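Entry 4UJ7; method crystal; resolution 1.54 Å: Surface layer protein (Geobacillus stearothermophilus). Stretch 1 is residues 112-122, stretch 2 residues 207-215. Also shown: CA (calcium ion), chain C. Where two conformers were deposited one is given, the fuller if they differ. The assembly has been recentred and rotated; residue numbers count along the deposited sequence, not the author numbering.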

# COMPACT_ATOMS: atom_id res chain seq x y z
N ASN A 112 14.44 -8.69 -7.55
CA ASN A 112 13.91 -7.46 -8.14
C ASN A 112 13.24 -6.54 -7.10
O ASN A 112 13.30 -6.82 -5.90
N TYR A 113 12.62 -5.47 -7.59
CA TYR A 113 12.06 -4.44 -6.71
C TYR A 113 10.61 -4.22 -7.06
O TYR A 113 10.20 -4.43 -8.21
N GLN A 114 9.82 -3.83 -6.06
CA GLN A 114 8.43 -3.48 -6.26
C GLN A 114 8.21 -2.07 -5.74
O GLN A 114 8.55 -1.76 -4.60
N ILE A 115 7.65 -1.24 -6.62
CA ILE A 115 7.23 0.11 -6.28
C ILE A 115 5.75 0.03 -5.92
O ILE A 115 4.90 -0.29 -6.76
N LYS A 116 5.47 0.29 -4.66
CA LYS A 116 4.14 0.08 -4.11
C LYS A 116 3.40 1.39 -3.84
O LYS A 116 3.91 2.26 -3.13
N VAL A 117 2.19 1.51 -4.38
CA VAL A 117 1.30 2.66 -4.10
C VAL A 117 0.39 2.27 -2.94
O VAL A 117 -0.42 1.33 -3.07
N LEU A 118 0.52 2.97 -1.82
CA LEU A 118 -0.22 2.61 -0.60
C LEU A 118 -1.65 3.13 -0.57
O LEU A 118 -2.54 2.50 0.02
N ASP A 119 -1.87 4.28 -1.19
CA ASP A 119 -3.19 4.91 -1.23
C ASP A 119 -3.87 4.64 -2.58
O ASP A 119 -3.67 3.57 -3.16
N ASP A 120 -4.67 5.59 -3.07
CA ASP A 120 -5.32 5.45 -4.38
C ASP A 120 -4.46 5.87 -5.58
O ASP A 120 -4.88 5.69 -6.72
N GLY A 121 -3.27 6.40 -5.33
CA GLY A 121 -2.40 6.86 -6.44
C GLY A 121 -2.82 8.19 -7.06
O GLY A 121 -2.29 8.58 -8.10
N LYS A 122 -3.77 8.86 -6.41
CA LYS A 122 -4.34 10.11 -6.90
C LYS A 122 -4.15 11.25 -5.91
O LYS A 122 -4.16 11.04 -4.69
N THR A 207 18.62 3.20 -12.23
CA THR A 207 17.15 3.32 -12.32
C THR A 207 16.48 1.98 -12.00
O THR A 207 16.78 0.97 -12.64
N LEU A 208 15.59 1.99 -11.00
CA LEU A 208 14.85 0.79 -10.59
C LEU A 208 13.51 0.65 -11.32
O LEU A 208 13.06 -0.46 -11.59
N GLY A 209 12.89 1.77 -11.66
CA GLY A 209 11.62 1.73 -12.39
C GLY A 209 10.94 3.08 -12.37
O GLY A 209 11.55 4.06 -11.96
N THR A 210 9.70 3.12 -12.84
CA THR A 210 8.86 4.32 -12.80
C THR A 210 7.48 4.01 -12.26
O THR A 210 7.03 2.86 -12.30
N VAL A 211 6.80 5.03 -11.75
CA VAL A 211 5.40 4.92 -11.36
C VAL A 211 4.69 6.22 -11.74
O VAL A 211 5.23 7.31 -11.55
N ASP A 212 3.50 6.09 -12.31
CA ASP A 212 2.72 7.25 -12.68
C ASP A 212 1.76 7.60 -11.56
O ASP A 212 0.95 6.76 -11.15
N VAL A 213 1.86 8.81 -11.03
CA VAL A 213 0.83 9.35 -10.16
C VAL A 213 -0.16 10.17 -10.98
O VAL A 213 0.15 10.57 -12.10
N GLU A 214 -1.36 10.39 -10.45
CA GLU A 214 -2.39 11.11 -11.19
C GLU A 214 -2.93 12.27 -10.38
O GLU A 214 -3.34 12.10 -9.23
N VAL A 215 -2.94 13.46 -10.99
CA VAL A 215 -3.65 14.59 -10.41
C VAL A 215 -5.05 14.61 -11.03
O VAL A 215 -5.20 14.54 -12.25

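A calcium-bound turn in the first stretch separates two kinds of contact with the second: apolar side-chain packing before it, and at its end backbone pairing with a salt bridge. Three atoms of the turn bind the ion, Asp119 OD2 at 2.4 Å from CA, Asp120 OD1 at 2.5 Å and the carbonyl Lys122 O at 2.4 Å; waters 2 and 3 and two atoms from elsewhere in the structure complete the set. Both aspartates adopt chi1 p, and Asp120 OD1 also accepts a hydrogen bond from Lys122 N (2.9 Å), so one carboxylate oxygen serves both metal and backbone. Gly121, at positive phi, carries the chain through the turn to Lys122, which forms a parallel bridge with Glu214. There Glu214 N donates to Gly121 O (3.1 Å), and water 1 donates to the same Gly121 O (2.7 Å) and to Asp212 O (3.1 Å), linking the two backbones. The side chains of Lys122 (m, t, t, m) and Glu214 (t, t) lie on the same face of the sheet and close a salt bridge, Lys122 NZ to Glu214 OE1, at 3.0 Å.

Before the turn, strand 112-117 runs at 28° to its partner, with alternate residues Tyr113, Ile115 and Val117 directed toward it. Tyr113 (m) offers a ring face to Leu208 (m, t), whose CD2 sits 4.2 Å from the ring centroid in a CH-pi contact. Ile115 (m, t) has the most area covered by the other stretch: its CD1 reaches Gly209 C at 3.8 Å, where the absence of a side chain leaves room, since a CB on Gly209 would fall only 3.1 Å from that methyl. Its CG2 packs against Val211 CB at 3.9 Å. Val211 (p) also meets Val117 (t), CG2 to CG2 at 4.0 Å, extending the apolar row. Lys116, by contrast, points away.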

# COMPACT_ATOMS: atom_id res chain seq x y z
CB ASN A 112 13.00 -7.73 -9.37
CG ASN A 112 11.80 -8.62 -9.06
OD1 ASN A 112 11.36 -8.73 -7.92
ND2 ASN A 112 11.23 -9.22 -10.11
CB TYR A 113 12.85 -3.13 -6.83
CG TYR A 113 14.32 -3.35 -6.65
CD1 TYR A 113 15.13 -3.69 -7.74
CD2 TYR A 113 14.91 -3.29 -5.38
CE1 TYR A 113 16.49 -3.93 -7.58
CE2 TYR A 113 16.27 -3.52 -5.21
CZ TYR A 113 17.05 -3.84 -6.32
OH TYR A 113 18.40 -4.08 -6.18
CB GLN A 114 7.48 -4.45 -5.56
CG GLN A 114 7.45 -5.83 -6.21
CD GLN A 114 6.66 -6.87 -5.42
OE1 GLN A 114 5.95 -6.54 -4.46
NE2 GLN A 114 6.78 -8.14 -5.84
CB ILE A 115 7.49 1.07 -7.46
CG1 ILE A 115 8.99 1.04 -7.83
CG2 ILE A 115 7.00 2.47 -7.09
CD1 ILE A 115 9.32 1.66 -9.18
CB LYS A 116 4.28 -0.69 -2.80
CG LYS A 116 2.97 -0.97 -2.13
CD LYS A 116 2.48 -2.33 -2.53
CE LYS A 116 1.10 -2.55 -1.94
NZ LYS A 116 0.08 -1.93 -2.83
CB VAL A 117 0.45 3.02 -5.34
CG1 VAL A 117 -0.53 4.16 -5.03
CG2 VAL A 117 1.35 3.35 -6.52
CB LEU A 118 0.54 3.07 0.64
CG LEU A 118 1.92 2.46 0.90
CD1 LEU A 118 2.59 3.20 2.05
CD2 LEU A 118 1.84 0.96 1.18
CB ASP A 119 -3.07 6.41 -0.95
CG ASP A 119 -2.29 7.14 -2.02
OD1 ASP A 119 -1.21 6.63 -2.42
OD2 ASP A 119 -2.80 8.17 -2.48
CB ASP A 120 -6.67 6.20 -4.40
CG ASP A 120 -6.52 7.73 -4.34
OD1 ASP A 120 -5.39 8.23 -4.12
OD2 ASP A 120 -7.55 8.40 -4.52
CB LYS A 122 -5.83 9.93 -7.17
CG LYS A 122 -6.15 8.76 -8.09
CD LYS A 122 -7.65 8.56 -8.24
CE LYS A 122 -7.91 7.30 -9.04
NZ LYS A 122 -6.92 7.15 -10.14
CB THR A 207 16.68 3.85 -13.69
OG1 THR A 207 17.26 5.13 -13.95
CG2 THR A 207 15.12 3.97 -13.74
CB LEU A 208 14.63 0.77 -9.07
CG LEU A 208 15.83 0.84 -8.13
CD1 LEU A 208 15.35 0.64 -6.69
CD2 LEU A 208 16.92 -0.17 -8.48
CB THR A 210 8.72 5.00 -14.18
OG1 THR A 210 8.05 4.13 -15.10
CG2 THR A 210 10.09 5.42 -14.72
CB VAL A 211 5.25 4.59 -9.84
CG1 VAL A 211 5.84 5.69 -8.96
CG2 VAL A 211 3.79 4.31 -9.48
CB ASP A 212 1.94 6.98 -13.97
CG ASP A 212 2.80 7.11 -15.22
OD1 ASP A 212 4.02 7.34 -15.12
OD2 ASP A 212 2.23 6.98 -16.33
CB VAL A 213 1.40 10.16 -8.98
CG1 VAL A 213 2.28 9.25 -8.12
CG2 VAL A 213 2.19 11.39 -9.45
CB GLU A 214 -3.54 10.16 -11.57
CG GLU A 214 -4.55 10.78 -12.55
CD GLU A 214 -5.74 9.88 -12.85
OE1 GLU A 214 -5.77 8.72 -12.37
OE2 GLU A 214 -6.66 10.34 -13.56
CB VAL A 215 -2.89 15.92 -10.62
CG1 VAL A 215 -3.75 17.11 -10.25
CG2 VAL A 215 -1.64 15.92 -9.75
CA CA C . -4.43 9.89 -2.59
O HOH W 1 -1.96 6.85 -10.18
O HOH W 2 -4.17 10.98 -0.27
O HOH W 3 -5.78 8.40 -1.16